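Side-chain contacts in EscN (Escherichia coli O127:H6, PDB 2OBL), which is a type III secretion protein of the ATP synthase alpha/beta family, here represented by its C-terminal domain, built around a P-loop NTPase fold: residues K126-V131 and T149-Y154; G89-G94 and N161-M166. The protein carries 1 engineered substitution. All blocks are in the same frame, centred on the assembly; numbering follows the deposited sequence.

Interaction 1 of 2, residues K126-V131 and T149-Y154; sequences KCVLVV and TTIAEY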
ATOM      1  N   LYS A 126       4.579 -15.592  -7.845  1.00 15.24           N
ATOM      2  CA  LYS A 126       3.311 -14.964  -8.240  1.00 15.56           C
ATOM      3  C   LYS A 126       3.426 -13.458  -8.463  1.00 15.03           C
ATOM      4  O   LYS A 126       2.407 -12.764  -8.571  1.00 15.37           O
ATOM      5  CB  LYS A 126       2.207 -15.261  -7.230  1.00 16.23           C
ATOM      6  CG  LYS A 126       2.417 -14.663  -5.863  1.00 16.71           C
ATOM      7  CD  LYS A 126       1.219 -14.986  -4.982  1.00 17.27           C
ATOM      8  CE  LYS A 126       1.342 -14.362  -3.602  1.00 17.10           C
ATOM      9  NZ  LYS A 126       0.162 -14.766  -2.786  1.00 16.61           N
ATOM     10  N   CYS A 127       4.660 -12.973  -8.555  1.00 14.90           N
ATOM     11  CA  CYS A 127       4.936 -11.551  -8.755  1.00 14.40           C
ATOM     12  C   CYS A 127       5.371 -11.220 -10.175  1.00 13.44           C
ATOM     13  O   CYS A 127       6.102 -11.977 -10.818  1.00 14.04           O
ATOM     14  CB  CYS A 127       6.056 -11.083  -7.812  1.00 15.37           C
ATOM     15  SG  CYS A 127       5.628 -10.937  -6.064  1.00 17.31           S
ATOM     16  N   VAL A 128       4.926 -10.068 -10.653  1.00 12.57           N
ATOM     17  CA  VAL A 128       5.578  -9.413 -11.779  1.00 11.90           C
ATOM     18  C   VAL A 128       6.273  -8.174 -11.230  1.00 11.61           C
ATOM     19  O   VAL A 128       5.655  -7.351 -10.549  1.00 11.13           O
ATOM     20  CB  VAL A 128       4.574  -9.010 -12.882  1.00 12.44           C
ATOM     21  CG1 VAL A 128       5.328  -8.444 -14.082  1.00 12.27           C
ATOM     22  CG2 VAL A 128       3.736 -10.209 -13.306  1.00 11.14           C
ATOM     23  N   LEU A 129       7.570  -8.054 -11.492  1.00 13.41           N
ATOM     24  CA  LEU A 129       8.381  -7.007 -10.877  1.00 13.03           C
ATOM     25  C   LEU A 129       8.767  -5.960 -11.912  1.00 13.24           C
ATOM     26  O   LEU A 129       9.705  -6.168 -12.684  1.00 13.31           O
ATOM     27  CB  LEU A 129       9.644  -7.630 -10.277  1.00 14.06           C
ATOM     28  CG  LEU A 129       9.393  -8.788  -9.308  1.00 15.13           C
ATOM     29  CD1 LEU A 129      10.692  -9.533  -9.010  1.00 17.38           C
ATOM     30  CD2 LEU A 129       8.787  -8.266  -8.031  1.00 16.18           C
ATOM     31  N   VAL A 130       8.022  -4.852 -11.952  1.00 13.00           N
ATOM     32  CA  VAL A 130       8.339  -3.753 -12.850  1.00 12.08           C
ATOM     33  C   VAL A 130       9.307  -2.826 -12.118  1.00 12.66           C
ATOM     34  O   VAL A 130       8.959  -2.199 -11.119  1.00 14.13           O
ATOM     35  CB  VAL A 130       7.084  -2.976 -13.273  1.00 11.85           C
ATOM     36  CG1 VAL A 130       7.476  -1.806 -14.199  1.00 12.54           C
ATOM     37  CG2 VAL A 130       6.073  -3.914 -13.943  1.00 12.41           C
ATOM     38  N   VAL A 131      10.547  -2.781 -12.591  1.00 12.41           N
ATOM     39  CA  VAL A 131      11.576  -2.039 -11.872  1.00 12.60           C
ATOM     40  C   VAL A 131      12.223  -0.995 -12.755  1.00 13.17           C
ATOM     41  O   VAL A 131      12.734  -1.305 -13.843  1.00 13.53           O
ATOM     42  CB  VAL A 131      12.669  -2.989 -11.342  1.00 12.25           C
ATOM     43  CG1 VAL A 131      13.797  -2.194 -10.657  1.00 12.63           C
ATOM     44  CG2 VAL A 131      12.058  -4.045 -10.426  1.00 13.81           C
ATOM     45  N   THR A 149       0.176  -1.130 -14.278  1.00 10.65           N
ATOM     46  CA  THR A 149      -1.281  -1.100 -14.239  1.00 11.19           C
ATOM     47  C   THR A 149      -1.862  -2.001 -15.336  1.00 11.48           C
ATOM     48  O   THR A 149      -2.797  -2.771 -15.103  1.00 11.99           O
ATOM     49  CB  THR A 149      -1.829   0.345 -14.305  1.00 11.01           C
ATOM     50  OG1 THR A 149      -1.294   1.113 -13.215  1.00 11.47           O
ATOM     51  CG2 THR A 149      -3.378   0.352 -14.195  1.00 11.55           C
ATOM     52  N   THR A 150      -1.280  -1.913 -16.518  1.00 10.46           N
ATOM     53  CA  THR A 150      -1.719  -2.704 -17.671  1.00 12.44           C
ATOM     54  C   THR A 150      -1.528  -4.197 -17.422  1.00 12.25           C
ATOM     55  O   THR A 150      -2.385  -5.007 -17.751  1.00 12.20           O
ATOM     56  CB  THR A 150      -0.979  -2.258 -18.939  1.00 12.50           C
ATOM     57  OG1 THR A 150      -1.342  -0.895 -19.220  1.00 14.34           O
ATOM     58  CG2 THR A 150      -1.385  -3.134 -20.140  1.00 12.65           C
ATOM     59  N   ILE A 151      -0.397  -4.559 -16.833  1.00 12.50           N
ATOM     60  CA  ILE A 151      -0.143  -5.952 -16.497  1.00 12.61           C
ATOM     61  C   ILE A 151      -1.142  -6.466 -15.446  1.00 12.52           C
ATOM     62  O   ILE A 151      -1.636  -7.600 -15.537  1.00 11.85           O
ATOM     63  CB  ILE A 151       1.315  -6.160 -16.050  1.00 13.27           C
ATOM     64  CG1 ILE A 151       2.269  -5.960 -17.243  1.00 12.37           C
ATOM     65  CG2 ILE A 151       1.498  -7.553 -15.457  1.00 13.76           C
ATOM     66  CD1 ILE A 151       3.729  -5.814 -16.830  1.00 13.46           C
ATOM     67  N   ALA A 152      -1.442  -5.634 -14.454  1.00 12.80           N
ATOM     68  CA  ALA A 152      -2.455  -5.968 -13.466  1.00 11.92           C
ATOM     69  C   ALA A 152      -3.801  -6.231 -14.130  1.00 12.36           C
ATOM     70  O   ALA A 152      -4.504  -7.160 -13.749  1.00 12.12           O
ATOM     71  CB  ALA A 152      -2.584  -4.844 -12.397  1.00 11.11           C
ATOM     72  N   GLU A 153      -4.151  -5.413 -15.121  1.00 12.98           N
ATOM     73  CA  GLU A 153      -5.400  -5.604 -15.868  1.00 13.89           C
ATOM     74  C   GLU A 153      -5.396  -6.922 -16.637  1.00 13.74           C
ATOM     75  O   GLU A 153      -6.412  -7.625 -16.694  1.00 13.88           O
ATOM     76  CB  GLU A 153      -5.649  -4.426 -16.811  1.00 14.32           C
ATOM     77  CG  GLU A 153      -5.979  -3.127 -16.094  1.00 15.25           C
ATOM     78  CD  GLU A 153      -5.901  -1.917 -16.998  1.00 15.84           C
ATOM     79  OE1 GLU A 153      -5.213  -1.990 -18.035  1.00 16.79           O
ATOM     80  OE2 GLU A 153      -6.519  -0.885 -16.662  1.00 15.48           O
ATOM     81  N   TYR A 154      -4.254  -7.262 -17.223  1.00 14.08           N
ATOM     82  CA  TYR A 154      -4.138  -8.525 -17.945  1.00 14.54           C
ATOM     83  C   TYR A 154      -4.439  -9.700 -17.016  1.00 14.87           C
ATOM     84  O   TYR A 154      -5.223 -10.584 -17.364  1.00 14.08           O
ATOM     85  CB  TYR A 154      -2.760  -8.697 -18.588  1.00 14.84           C
ATOM     86  CG  TYR A 154      -2.524 -10.124 -19.037  1.00 14.87           C
ATOM     87  CD1 TYR A 154      -3.117 -10.620 -20.200  1.00 15.19           C
ATOM     88  CD2 TYR A 154      -1.745 -10.984 -18.280  1.00 14.50           C
ATOM     89  CE1 TYR A 154      -2.924 -11.928 -20.589  1.00 15.15           C
ATOM     90  CE2 TYR A 154      -1.545 -12.291 -18.664  1.00 15.37           C
ATOM     91  CZ  TYR A 154      -2.134 -12.759 -19.813  1.00 15.26           C
ATOM     92  OH  TYR A 154      -1.914 -14.069 -20.172  1.00 15.85           O
TER
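I151 meets V128 and V130 through both of its branches. Its CG2 methyl lies 4.1 Å from V128 CG2, and its CD1 methyl is 4.1 Å from V128 CG1. V128 CG1 sits between the two branches, touching both CD1 and CG2 of I151, while V128 CG2 meets I151 CG2 alone; the two side chains run at a slant to one another. CD1 also reaches past this valine toward the next residue on the same face of the strand, where it comes to 4.2 Å from V130 CG2. The four methyl pairs, at 4.1 to 4.2 Å, are at normal van der Waals distance, with no sign of strain. Only these three residues touch between the two segments, and the 107 Å² they bury is divided unevenly: I151 supplies just over half and V130 the smallest share.

The isoleucine conformation explains this double reach. With chi1 at -69°, CG2 stands opposite the backbone N, while the nearly extended second torsion (chi2 166°) carries CD1 away from the helix, to where it reaches both valines. The backbones stay well apart, the nearest CA atoms being those of V128 and I151 at 8.2 Å, so methyl groups alone bridge the separation.

Strand 127-132 leads into helix 138-156, after which the chain re-enters the same sheet as strand 161-167. Because 127-132 and 161-167 both pair in parallel with strand 99-105, which lies between them, this is a beta-alpha-beta crossover that skips one strand, within the P-loop NTPase core.

V101 on that intervening strand also touches I151, while I5 and V7 of strand 4-7 and L11 enclose it further. Backbone hydrogen bonds between V128 and both I100 and L102 position the strand. On the helix, T150 OG1 hydrogen-bonds to R206, which also forms a salt bridge with E153.

Interaction 2 of 2, residues G89-G94 and N161-M166; sequences GMICNG and NVLLMM
I91 sets its CG2 methyl against two side chains of the strand, 3.7 Å from M165 CE and 4.0 Å from L163 CD2. The isoleucine crosses L163 at about a right angle and M165 more obliquely. One residue further along the helix, C92 SG lies 3.7 Å from M165 SD and 3.8 Å from M165 CE, which places the methionine end against both helix residues. Its torsions account for this: CB, CG and SD extend straight from the strand, then a bend at chi3 (-70°) turns the terminal methyl toward I91.

Helix 84-94 runs along the strand on one face of the sheet in nearly the reverse direction, the short segments making 168° with their axes 10.8 Å apart. The loop leading into this helix and the helix's first residues have a pattern consistent with a Walker A P-loop, so this is probably the P-loop helix. I218 of strand 214-222 touches both I91 and L163, and L102 of strand 99-105 touches both C92 and M165, so neighbouring strands continue the apolar layer.

The two sulfurs are in van der Waals contact, and a thiol facing a thioether makes no disulfide. With only methyls, a thiol and a thioether meeting here, cohesion across this contact probably comes from dispersion and the exclusion of water.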
ATOM      1  N   GLY A  89       7.021  -5.529   2.321  1.00 10.98           N
ATOM      2  CA  GLY A  89       7.375  -6.948   2.259  1.00 11.82           C
ATOM      3  C   GLY A  89       6.360  -7.828   2.973  1.00 12.85           C
ATOM      4  O   GLY A  89       5.952  -8.871   2.459  1.00 12.44           O
ATOM      5  N   MET A  90       5.959  -7.419   4.172  1.00 13.43           N
ATOM      6  CA  MET A  90       5.002  -8.208   4.953  1.00 16.29           C
ATOM      7  C   MET A  90       3.706  -8.366   4.185  1.00 13.75           C
ATOM      8  O   MET A  90       3.084  -9.433   4.176  1.00 11.81           O
ATOM      9  CB  MET A  90       4.707  -7.513   6.274  1.00 17.68           C
ATOM     10  CG  MET A  90       5.825  -7.630   7.271  1.00 21.05           C
ATOM     11  SD  MET A  90       5.399  -6.741   8.776  1.00 23.38           S
ATOM     12  CE  MET A  90       3.845  -7.507   9.210  1.00 22.66           C
ATOM     13  N   ILE A  91       3.299  -7.282   3.537  1.00 12.92           N
ATOM     14  CA  ILE A  91       2.059  -7.286   2.772  1.00 13.07           C
ATOM     15  C   ILE A  91       2.147  -8.235   1.573  1.00 12.93           C
ATOM     16  O   ILE A  91       1.243  -9.036   1.347  1.00 13.75           O
ATOM     17  CB  ILE A  91       1.644  -5.852   2.316  1.00 12.42           C
ATOM     18  CG1 ILE A  91       1.246  -4.997   3.532  1.00 13.74           C
ATOM     19  CG2 ILE A  91       0.469  -5.963   1.353  1.00 13.36           C
ATOM     20  CD1 ILE A  91       1.118  -3.486   3.230  1.00 13.51           C
ATOM     21  N   CYS A  92       3.238  -8.154   0.806  1.00 13.39           N
ATOM     22  CA  CYS A  92       3.401  -9.038  -0.344  1.00 13.46           C
ATOM     23  C   CYS A  92       3.378 -10.503   0.082  1.00 13.57           C
ATOM     24  O   CYS A  92       2.797 -11.345  -0.599  1.00 14.35           O
ATOM     25  CB  CYS A  92       4.700  -8.739  -1.103  1.00 13.22           C
ATOM     26  SG  CYS A  92       4.715  -7.180  -2.017  1.00 15.14           S
ATOM     27  N   ASN A  93       3.986 -10.800   1.227  1.00 13.82           N
ATOM     28  CA  ASN A  93       4.096 -12.185   1.680  1.00 14.69           C
ATOM     29  C   ASN A  93       2.836 -12.688   2.371  1.00 16.48           C
ATOM     30  O   ASN A  93       2.586 -13.895   2.425  1.00 16.96           O
ATOM     31  CB  ASN A  93       5.296 -12.329   2.605  1.00 14.54           C
ATOM     32  CG  ASN A  93       6.612 -12.122   1.884  1.00 14.27           C
ATOM     33  OD1 ASN A  93       6.725 -12.402   0.696  1.00 15.72           O
ATOM     34  ND2 ASN A  93       7.616 -11.639   2.603  1.00 13.30           N
ATOM     35  N   GLY A  94       2.046 -11.760   2.906  1.00 16.41           N
ATOM     36  CA  GLY A  94       0.879 -12.105   3.690  1.00 17.99           C
ATOM     37  C   GLY A  94      -0.449 -11.914   2.989  1.00 18.66           C
ATOM     38  O   GLY A  94      -1.448 -12.499   3.403  1.00 19.42           O
ATOM     39  N   ASN A 161      -7.380 -12.407  -8.552  1.00 17.18           N
ATOM     40  CA  ASN A 161      -7.426 -11.284  -7.643  1.00 17.64           C
ATOM     41  C   ASN A 161      -6.026 -10.731  -7.525  1.00 16.58           C
ATOM     42  O   ASN A 161      -5.141 -11.366  -6.938  1.00 16.28           O
ATOM     43  CB  ASN A 161      -8.001 -11.671  -6.288  1.00 20.25           C
ATOM     44  CG  ASN A 161      -9.520 -11.672  -6.288  1.00 22.40           C
ATOM     45  OD1 ASN A 161     -10.160 -11.038  -7.140  1.00 23.18           O
ATOM     46  ND2 ASN A 161     -10.110 -12.383  -5.332  1.00 24.28           N
ATOM     47  N   VAL A 162      -5.835  -9.557  -8.117  1.00 14.91           N
ATOM     48  CA  VAL A 162      -4.512  -8.965  -8.269  1.00 13.70           C
ATOM     49  C   VAL A 162      -4.246  -7.898  -7.202  1.00 12.40           C
ATOM     50  O   VAL A 162      -5.121  -7.111  -6.868  1.00 13.69           O
ATOM     51  CB  VAL A 162      -4.364  -8.330  -9.661  1.00 13.71           C
ATOM     52  CG1 VAL A 162      -2.971  -7.722  -9.841  1.00 14.87           C
ATOM     53  CG2 VAL A 162      -4.659  -9.367 -10.764  1.00 13.41           C
ATOM     54  N   LEU A 163      -3.040  -7.900  -6.658  1.00 12.45           N
ATOM     55  CA  LEU A 163      -2.572  -6.777  -5.838  1.00 13.26           C
ATOM     56  C   LEU A 163      -1.572  -5.977  -6.654  1.00 13.28           C
ATOM     57  O   LEU A 163      -0.513  -6.489  -7.026  1.00 13.73           O
ATOM     58  CB  LEU A 163      -1.918  -7.268  -4.544  1.00 13.43           C
ATOM     59  CG  LEU A 163      -1.207  -6.192  -3.713  1.00 14.52           C
ATOM     60  CD1 LEU A 163      -2.171  -5.083  -3.321  1.00 14.32           C
ATOM     61  CD2 LEU A 163      -0.507  -6.772  -2.470  1.00 15.00           C
ATOM     62  N   LEU A 164      -1.924  -4.731  -6.956  1.00 13.01           N
ATOM     63  CA  LEU A 164      -0.998  -3.808  -7.612  1.00 12.82           C
ATOM     64  C   LEU A 164      -0.342  -2.971  -6.521  1.00 13.38           C
ATOM     65  O   LEU A 164      -1.029  -2.322  -5.730  1.00 12.60           O
ATOM     66  CB  LEU A 164      -1.758  -2.890  -8.568  1.00 13.69           C
ATOM     67  CG  LEU A 164      -0.967  -1.734  -9.199  1.00 13.46           C
ATOM     68  CD1 LEU A 164       0.180  -2.272 -10.087  1.00 14.77           C
ATOM     69  CD2 LEU A 164      -1.925  -0.870 -10.017  1.00 13.75           C
ATOM     70  N   MET A 165       0.982  -2.992  -6.462  1.00 13.82           N
ATOM     71  CA  MET A 165       1.668  -2.261  -5.410  1.00 14.98           C
ATOM     72  C   MET A 165       2.711  -1.342  -6.033  1.00 14.89           C
ATOM     73  O   MET A 165       3.675  -1.807  -6.645  1.00 14.91           O
ATOM     74  CB  MET A 165       2.311  -3.224  -4.394  1.00 15.37           C
ATOM     75  CG  MET A 165       3.154  -2.508  -3.337  1.00 17.31           C
ATOM     76  SD  MET A 165       3.948  -3.575  -2.089  1.00 19.21           S
ATOM     77  CE  MET A 165       2.556  -4.143  -1.131  1.00 19.49           C
ATOM     78  N   MET A 166       2.500  -0.043  -5.891  1.00 14.22           N
ATOM     79  CA  MET A 166       3.337   0.931  -6.565  1.00 16.07           C
ATOM     80  C   MET A 166       4.138   1.720  -5.542  1.00 15.16           C
ATOM     81  O   MET A 166       3.578   2.491  -4.769  1.00 13.45           O
ATOM     82  CB  MET A 166       2.485   1.876  -7.404  1.00 17.24           C
ATOM     83  CG  MET A 166       3.345   2.934  -8.089  1.00 18.89           C
ATOM     84  SD  MET A 166       2.416   4.088  -9.104  1.00 23.33           S
ATOM     85  CE  MET A 166       1.380   2.959  -9.995  1.00 21.56           C
TER

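How the interactions relate
The centres of the two interactions lie 11 Å apart within the nucleotide-binding domain region of the ATP synthase alpha/beta family, and both involve strands of one mixed beta-sheet. Along the chain the order is 89-94, 126-131, 149-154, 161-166, so interaction 1 falls wholly between the two halves of interaction 2. Helix 138-156 and strand 161-167 are consecutive and provide the junction: T149 OG1 packs 3.8 Å from L164 CD2, and A152 O lies 3.7 Å from V162 CG2. Since V162 and L164 meet helix 138-156 whereas L163 and M165 meet helix 84-94, strand 161-167 is sandwiched between helices on opposite faces, the three-layer alpha-beta-alpha arrangement of P-loop NTPases.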